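Local coordinates for thiamine-biosynthesis protein ThiS (Geobacter metallireducens GS-15, PDB 3CWI), which probably serves as a ubiquitin-like sulfur carrier in thiamine biosynthesis, bringing sulfur for assembly of the thiazole ring, at residues Gly14-Ala26 with Phe49-Phe62. Residues are numbered along the deposited sequence; the frame is centred on the assembly and turned at random.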
ATOM      1  N   GLY A  14       9.869 -13.360   3.529  1.00 24.02           N
ATOM      2  CA  GLY A  14       9.449 -14.265   2.475  1.00 25.62           C
ATOM      3  C   GLY A  14       9.268 -13.615   1.118  1.00 25.53           C
ATOM      4  O   GLY A  14       9.010 -14.311   0.137  1.00 32.14           O
ATOM      5  N   ALA A  15       9.398 -12.292   1.050  1.00 23.62           N
ATOM      6  CA  ALA A  15       9.238 -11.582  -0.220  1.00 26.27           C
ATOM      7  C   ALA A  15      10.265 -10.470  -0.393  1.00 25.93           C
ATOM      8  O   ALA A  15      10.593  -9.759   0.558  1.00 28.60           O
ATOM      9  CB  ALA A  15       7.830 -11.008  -0.322  1.00 27.32           C
ATOM     10  N   GLU A  16      10.771 -10.324  -1.614  1.00 22.54           N
ATOM     11  CA  GLU A  16      11.754  -9.291  -1.921  1.00 30.73           C
ATOM     12  C   GLU A  16      11.034  -8.063  -2.471  1.00 24.22           C
ATOM     13  O   GLU A  16      11.606  -6.974  -2.556  1.00 36.97           O
ATOM     14  CB  GLU A  16      12.762  -9.815  -2.948  1.00 30.48           C
ATOM     15  CG  GLU A  16      13.443 -11.113  -2.525  1.00 45.11           C
ATOM     16  CD  GLU A  16      14.004 -11.029  -1.120  1.00 52.58           C
ATOM     17  OE1 GLU A  16      14.715 -10.044  -0.823  1.00 60.27           O
ATOM     18  OE2 GLU A  16      13.746 -11.953  -0.315  1.00 53.33           O
ATOM     19  N   SER A  17       9.773  -8.257  -2.841  1.00 23.45           N
ATOM     20  CA  SER A  17       8.923  -7.201  -3.367  1.00 24.25           C
ATOM     21  C   SER A  17       7.499  -7.738  -3.463  1.00 20.41           C
ATOM     22  O   SER A  17       7.271  -8.947  -3.384  1.00 22.32           O
ATOM     23  CB  SER A  17       9.387  -6.760  -4.759  1.00 26.08           C
ATOM     24  OG  SER A  17       9.044  -7.725  -5.737  1.00 34.47           O
ATOM     25  N   LEU A  18       6.547  -6.829  -3.631  1.00 21.34           N
ATOM     26  CA  LEU A  18       5.139  -7.181  -3.748  1.00 18.46           C
ATOM     27  C   LEU A  18       4.416  -6.100  -4.517  1.00 21.29           C
ATOM     28  O   LEU A  18       4.801  -4.931  -4.455  1.00 23.31           O
ATOM     29  CB  LEU A  18       4.493  -7.297  -2.367  1.00 21.39           C
ATOM     30  CG  LEU A  18       4.724  -8.593  -1.595  1.00 22.35           C
ATOM     31  CD1 LEU A  18       4.231  -8.427  -0.170  1.00 34.43           C
ATOM     32  CD2 LEU A  18       4.004  -9.738  -2.291  1.00 37.15           C
ATOM     33  N   ASN A  19       3.376  -6.477  -5.253  1.00 17.62           N
ATOM     34  CA  ASN A  19       2.616  -5.473  -5.979  1.00 19.00           C
ATOM     35  C   ASN A  19       1.575  -4.985  -4.979  1.00 16.18           C
ATOM     36  O   ASN A  19       1.345  -5.622  -3.945  1.00 17.40           O
ATOM     37  CB  ASN A  19       1.957  -6.052  -7.241  1.00 20.94           C
ATOM     38  CG  ASN A  19       1.047  -7.226  -6.951  1.00 27.45           C
ATOM     39  OD1 ASN A  19       0.046  -7.099  -6.249  1.00 16.21           O
ATOM     40  ND2 ASN A  19       1.388  -8.384  -7.511  1.00 33.63           N
ATOM     41  N   VAL A  20       0.960  -3.849  -5.267  1.00 17.18           N
ATOM     42  CA  VAL A  20      -0.014  -3.276  -4.356  1.00 22.32           C
ATOM     43  C   VAL A  20      -1.189  -4.189  -4.057  1.00 19.58           C
ATOM     44  O   VAL A  20      -1.644  -4.261  -2.916  1.00 16.67           O
ATOM     45  CB  VAL A  20      -0.522  -1.932  -4.893  1.00 19.03           C
ATOM     46  CG1 VAL A  20      -1.610  -1.377  -3.985  1.00 17.68           C
ATOM     47  CG2 VAL A  20       0.635  -0.962  -4.985  1.00 17.73           C
ATOM     48  N   THR A  21      -1.678  -4.878  -5.081  1.00 17.05           N
ATOM     49  CA  THR A  21      -2.793  -5.794  -4.900  1.00 22.85           C
ATOM     50  C   THR A  21      -2.470  -6.848  -3.849  1.00 20.26           C
ATOM     51  O   THR A  21      -3.275  -7.121  -2.956  1.00 17.93           O
ATOM     52  CB  THR A  21      -3.146  -6.487  -6.212  1.00 21.96           C
ATOM     53  OG1 THR A  21      -3.457  -5.493  -7.194  1.00 23.66           O
ATOM     54  CG2 THR A  21      -4.345  -7.404  -6.017  1.00 29.23           C
ATOM     55  N   GLU A  22      -1.281  -7.430  -3.937  1.00 20.23           N
ATOM     56  CA  GLU A  22      -0.890  -8.450  -2.974  1.00 16.48           C
ATOM     57  C   GLU A  22      -0.738  -7.844  -1.580  1.00 19.72           C
ATOM     58  O   GLU A  22      -1.089  -8.474  -0.582  1.00 17.02           O
ATOM     59  CB  GLU A  22       0.427  -9.108  -3.392  1.00 20.61           C
ATOM     60  CG  GLU A  22       0.366  -9.826  -4.733  1.00 27.72           C
ATOM     61  CD  GLU A  22       1.739 -10.275  -5.190  1.00 38.77           C
ATOM     62  OE1 GLU A  22       2.663  -9.430  -5.196  1.00 31.90           O
ATOM     63  OE2 GLU A  22       1.895 -11.459  -5.560  1.00 42.00           O
ATOM     64  N   LEU A  23      -0.227  -6.614  -1.520  1.00 15.24           N
ATOM     65  CA  LEU A  23      -0.019  -5.918  -0.248  1.00 14.64           C
ATOM     66  C   LEU A  23      -1.327  -5.681   0.497  1.00 17.75           C
ATOM     67  O   LEU A  23      -1.430  -5.946   1.695  1.00 18.50           O
ATOM     68  CB  LEU A  23       0.663  -4.564  -0.491  1.00 20.39           C
ATOM     69  CG  LEU A  23       1.670  -4.042   0.529  1.00 23.49           C
ATOM     70  CD1 LEU A  23       1.846  -2.555   0.314  1.00 20.30           C
ATOM     71  CD2 LEU A  23       1.220  -4.322   1.943  1.00 36.09           C
ATOM     72  N   LEU A  24      -2.314  -5.154  -0.220  1.00 19.75           N
ATOM     73  CA  LEU A  24      -3.618  -4.864   0.365  1.00 26.34           C
ATOM     74  C   LEU A  24      -4.222  -6.118   0.964  1.00 24.42           C
ATOM     75  O   LEU A  24      -4.702  -6.112   2.100  1.00 22.88           O
ATOM     76  CB  LEU A  24      -4.564  -4.314  -0.701  1.00 32.90           C
ATOM     77  CG  LEU A  24      -4.568  -2.810  -0.985  1.00 34.13           C
ATOM     78  CD1 LEU A  24      -3.151  -2.253  -0.996  1.00 47.09           C
ATOM     79  CD2 LEU A  24      -5.254  -2.583  -2.323  1.00 20.78           C
ATOM     80  N   SER A  25      -4.191  -7.196   0.190  1.00 24.77           N
ATOM     81  CA  SER A  25      -4.736  -8.463   0.640  1.00 26.74           C
ATOM     82  C   SER A  25      -3.959  -9.028   1.822  1.00 23.57           C
ATOM     83  O   SER A  25      -4.544  -9.380   2.850  1.00 36.16           O
ATOM     84  CB  SER A  25      -4.743  -9.471  -0.510  1.00 27.75           C
ATOM     85  OG  SER A  25      -5.263 -10.713  -0.070  1.00 43.79           O
ATOM     86  N   ALA A  26      -2.642  -9.112   1.691  1.00 23.42           N
ATOM     87  CA  ALA A  26      -1.827  -9.651   2.776  1.00 26.78           C
ATOM     88  C   ALA A  26      -2.084  -8.900   4.086  1.00 31.02           C
ATOM     89  O   ALA A  26      -2.345  -9.520   5.116  1.00 25.58           O
ATOM     90  CB  ALA A  26      -0.354  -9.580   2.412  1.00 21.28           C
ATOM     91  N   PHE A  49      -2.665  -1.127  -9.579  1.00 23.73           N
ATOM     92  CA  PHE A  49      -2.286  -1.860  -8.379  1.00 25.13           C
ATOM     93  C   PHE A  49      -1.535  -3.157  -8.683  1.00 24.45           C
ATOM     94  O   PHE A  49      -0.613  -3.521  -7.954  1.00 20.50           O
ATOM     95  CB  PHE A  49      -3.525  -2.162  -7.529  1.00 26.20           C
ATOM     96  CG  PHE A  49      -3.980  -1.009  -6.671  1.00 25.49           C
ATOM     97  CD1 PHE A  49      -3.436   0.261  -6.830  1.00 23.95           C
ATOM     98  CD2 PHE A  49      -4.964  -1.196  -5.705  1.00 23.19           C
ATOM     99  CE1 PHE A  49      -3.868   1.332  -6.044  1.00 20.80           C
ATOM    100  CE2 PHE A  49      -5.406  -0.132  -4.912  1.00 25.15           C
ATOM    101  CZ  PHE A  49      -4.852   1.132  -5.086  1.00 19.78           C
ATOM    102  N   ASP A  50      -1.907  -3.853  -9.756  1.00 22.77           N
ATOM    103  CA  ASP A  50      -1.218  -5.099 -10.084  1.00 28.80           C
ATOM    104  C   ASP A  50       0.202  -4.884 -10.598  1.00 24.30           C
ATOM    105  O   ASP A  50       1.065  -5.751 -10.426  1.00 28.82           O
ATOM    106  CB  ASP A  50      -1.990  -5.912 -11.129  1.00 31.15           C
ATOM    107  CG  ASP A  50      -3.319  -6.422 -10.616  1.00 39.15           C
ATOM    108  OD1 ASP A  50      -3.395  -6.859  -9.445  1.00 36.95           O
ATOM    109  OD2 ASP A  50      -4.298  -6.399 -11.397  1.00 38.24           O
ATOM    110  N   ALA A  51       0.443  -3.738 -11.229  1.00 15.60           N
ATOM    111  CA  ALA A  51       1.761  -3.439 -11.792  1.00 27.59           C
ATOM    112  C   ALA A  51       2.703  -2.667 -10.867  1.00 20.42           C
ATOM    113  O   ALA A  51       3.924  -2.795 -10.965  1.00 23.02           O
ATOM    114  CB  ALA A  51       1.595  -2.678 -13.103  1.00 27.36           C
ATOM    115  N   THR A  52       2.130  -1.871  -9.976  1.00 20.71           N
ATOM    116  CA  THR A  52       2.915  -1.075  -9.050  1.00 22.31           C
ATOM    117  C   THR A  52       3.550  -1.975  -8.000  1.00 21.37           C
ATOM    118  O   THR A  52       2.870  -2.769  -7.344  1.00 19.23           O
ATOM    119  CB  THR A  52       2.030  -0.009  -8.382  1.00 21.31           C
ATOM    120  OG1 THR A  52       1.371   0.755  -9.400  1.00 22.10           O
ATOM    121  CG2 THR A  52       2.867   0.926  -7.525  1.00 19.73           C
ATOM    122  N   THR A  53       4.859  -1.842  -7.830  1.00 16.25           N
ATOM    123  CA  THR A  53       5.569  -2.684  -6.883  1.00 23.06           C
ATOM    124  C   THR A  53       6.187  -1.935  -5.707  1.00 21.25           C
ATOM    125  O   THR A  53       6.722  -0.837  -5.858  1.00 19.71           O
ATOM    126  CB  THR A  53       6.677  -3.467  -7.603  1.00 30.39           C
ATOM    127  OG1 THR A  53       6.163  -3.976  -8.842  1.00 36.34           O
ATOM    128  CG2 THR A  53       7.139  -4.630  -6.747  1.00 34.63           C
ATOM    129  N   VAL A  54       6.104  -2.556  -4.538  1.00 19.99           N
ATOM    130  CA  VAL A  54       6.658  -2.000  -3.314  1.00 19.11           C
ATOM    131  C   VAL A  54       7.907  -2.795  -2.987  1.00 19.68           C
ATOM    132  O   VAL A  54       7.864  -4.021  -2.916  1.00 25.12           O
ATOM    133  CB  VAL A  54       5.655  -2.119  -2.151  1.00 27.27           C
ATOM    134  CG1 VAL A  54       6.226  -1.454  -0.909  1.00 28.60           C
ATOM    135  CG2 VAL A  54       4.326  -1.480  -2.545  1.00 23.74           C
ATOM    136  N   LYS A  55       9.027  -2.100  -2.802  1.00 21.08           N
ATOM    137  CA  LYS A  55      10.286  -2.776  -2.500  1.00 23.18           C
ATOM    138  C   LYS A  55      10.848  -2.352  -1.147  1.00 27.77           C
ATOM    139  O   LYS A  55      10.296  -1.477  -0.482  1.00 17.73           O
ATOM    140  CB  LYS A  55      11.302  -2.476  -3.607  1.00 25.46           C
ATOM    141  CG  LYS A  55      10.795  -2.824  -5.004  1.00 33.13           C
ATOM    142  CD  LYS A  55      11.808  -2.463  -6.084  1.00 41.39           C
ATOM    143  CE  LYS A  55      11.273  -2.789  -7.476  1.00 36.77           C
ATOM    144  NZ  LYS A  55      12.258  -2.463  -8.537  1.00 38.58           N
ATOM    145  N   ASP A  56      11.940  -2.992  -0.738  1.00 22.33           N
ATOM    146  CA  ASP A  56      12.575  -2.666   0.539  1.00 23.42           C
ATOM    147  C   ASP A  56      12.822  -1.161   0.629  1.00 20.84           C
ATOM    148  O   ASP A  56      13.338  -0.549  -0.307  1.00 17.31           O
ATOM    149  CB  ASP A  56      13.909  -3.410   0.674  1.00 27.23           C
ATOM    150  CG  ASP A  56      14.615  -3.114   1.986  1.00 33.89           C
ATOM    151  OD1 ASP A  56      14.245  -3.709   3.020  1.00 33.14           O
ATOM    152  OD2 ASP A  56      15.537  -2.268   1.988  1.00 38.40           O
ATOM    153  N   GLY A  57      12.440  -0.563   1.750  1.00 18.47           N
ATOM    154  CA  GLY A  57      12.651   0.858   1.932  1.00 20.58           C
ATOM    155  C   GLY A  57      11.541   1.783   1.459  1.00 20.17           C
ATOM    156  O   GLY A  57      11.593   2.973   1.737  1.00 20.40           O
ATOM    157  N   ASP A  58      10.540   1.259   0.750  1.00 19.19           N
ATOM    158  CA  ASP A  58       9.445   2.102   0.265  1.00 19.06           C
ATOM    159  C   ASP A  58       8.494   2.492   1.404  1.00 19.04           C
ATOM    160  O   ASP A  58       8.429   1.809   2.427  1.00 17.86           O
ATOM    161  CB  ASP A  58       8.659   1.385  -0.838  1.00 12.23           C
ATOM    162  CG  ASP A  58       9.376   1.395  -2.181  1.00 27.04           C
ATOM    163  OD1 ASP A  58      10.320   2.199  -2.356  1.00 20.56           O
ATOM    164  OD2 ASP A  58       8.979   0.611  -3.083  1.00 22.61           O
ATOM    165  N   ALA A  59       7.765   3.591   1.219  1.00 13.91           N
ATOM    166  CA  ALA A  59       6.819   4.073   2.228  1.00 14.86           C
ATOM    167  C   ALA A  59       5.403   4.035   1.669  1.00 16.27           C
ATOM    168  O   ALA A  59       5.095   4.717   0.697  1.00 17.21           O
ATOM    169  CB  ALA A  59       7.168   5.492   2.636  1.00 19.15           C
ATOM    170  N   VAL A  60       4.543   3.236   2.283  1.00 13.33           N
ATOM    171  CA  VAL A  60       3.172   3.138   1.824  1.00 15.58           C
ATOM    172  C   VAL A  60       2.218   3.696   2.864  1.00 18.65           C
ATOM    173  O   VAL A  60       2.438   3.561   4.073  1.00 16.30           O
ATOM    174  CB  VAL A  60       2.807   1.673   1.497  1.00 18.37           C
ATOM    175  CG1 VAL A  60       3.744   1.142   0.423  1.00 21.97           C
ATOM    176  CG2 VAL A  60       2.916   0.808   2.746  1.00 27.41           C
ATOM    177  N   GLU A  61       1.159   4.341   2.391  1.00 18.36           N
ATOM    178  CA  GLU A  61       0.165   4.921   3.291  1.00 21.77           C
ATOM    179  C   GLU A  61      -1.237   4.521   2.847  1.00 20.67           C
ATOM    180  O   GLU A  61      -1.544   4.501   1.658  1.00 16.74           O
ATOM    181  CB  GLU A  61       0.275   6.442   3.273  1.00 22.06           C
ATOM    182  CG  GLU A  61       1.629   6.986   3.662  1.00 34.74           C
ATOM    183  CD  GLU A  61       1.750   8.464   3.346  1.00 43.85           C
ATOM    184  OE1 GLU A  61       1.857   8.814   2.148  1.00 55.98           O
ATOM    185  OE2 GLU A  61       1.726   9.276   4.289  1.00 48.20           O
ATOM    186  N   PHE A  62      -2.078   4.198   3.817  1.00 17.32           N
ATOM    187  CA  PHE A  62      -3.449   3.820   3.537  1.00 22.80           C
ATOM    188  C   PHE A  62      -4.352   4.905   4.104  1.00 21.95           C
ATOM    189  O   PHE A  62      -4.364   5.147   5.310  1.00 24.36           O
ATOM    190  CB  PHE A  62      -3.762   2.461   4.164  1.00 17.51           C
ATOM    191  CG  PHE A  62      -2.898   1.350   3.642  1.00 23.43           C
ATOM    192  CD1 PHE A  62      -2.885   1.046   2.289  1.00 18.91           C
ATOM    193  CD2 PHE A  62      -2.073   0.628   4.495  1.00 25.84           C
ATOM    194  CE1 PHE A  62      -2.061   0.044   1.788  1.00 20.41           C
ATOM    195  CE2 PHE A  62      -1.243  -0.379   4.004  1.00 18.12           C
ATOM    196  CZ  PHE A  62      -1.240  -0.666   2.656  1.00 20.83           C
TER
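Val20 and Phe49 bury the most surface here, meeting by a CH-pi contact: Val20 CG1 stands 3.7 Å from the centroid of the Phe49 ring, 14° off the ring normal, which places the methyl over a face. With chi1 at 176°, CG1 lies anti to the Val20 backbone N and is directed at that ring, while CG2 runs beside Thr52, 3.8 Å from its CB. Leu24, one helical turn on, brings CD2 to 3.6 Å from Phe49 CE2, and Val37 and Leu44 also touch the aromatic side chain. Were Phe49 cut back to an alanine, Val20 CG1 and Leu24 CD2 would probably lose the ring they share, opening a gap beside the first turn of helix 20-26. Val54, next in buried area, turns CG2 to 3.9 Å from Leu23 CD1, the two side chains crossing at about a right angle. Its backbone forms a hydrogen-bonded antiparallel pair with Leu18: Leu18 N donates to Val54 O, and Val54 N to Leu18 O is short and straight (2.7 Å, 178° at the hydrogen). One further bond, Val20 N to Thr52 O at 3.0 Å, follows where the chain turns into the helix. A capping box, Glu22 N to Asn19 OD1 and Asn19 N to Glu22 OE1, caps that start. Thr21 OG1 donates to Asp50 OD1 over 2.6 Å, from above the carboxylate plane. In this ubiquitin-like fold the helix reaches strand 59-63 through Leu23 CD1 on Val60 CG1 and Leu24 CD1, 3.8 Å from Phe62 CE1. Apolar contacts thus set how closely the helix lies against its neighbours; polar bonds set strand register and helix start.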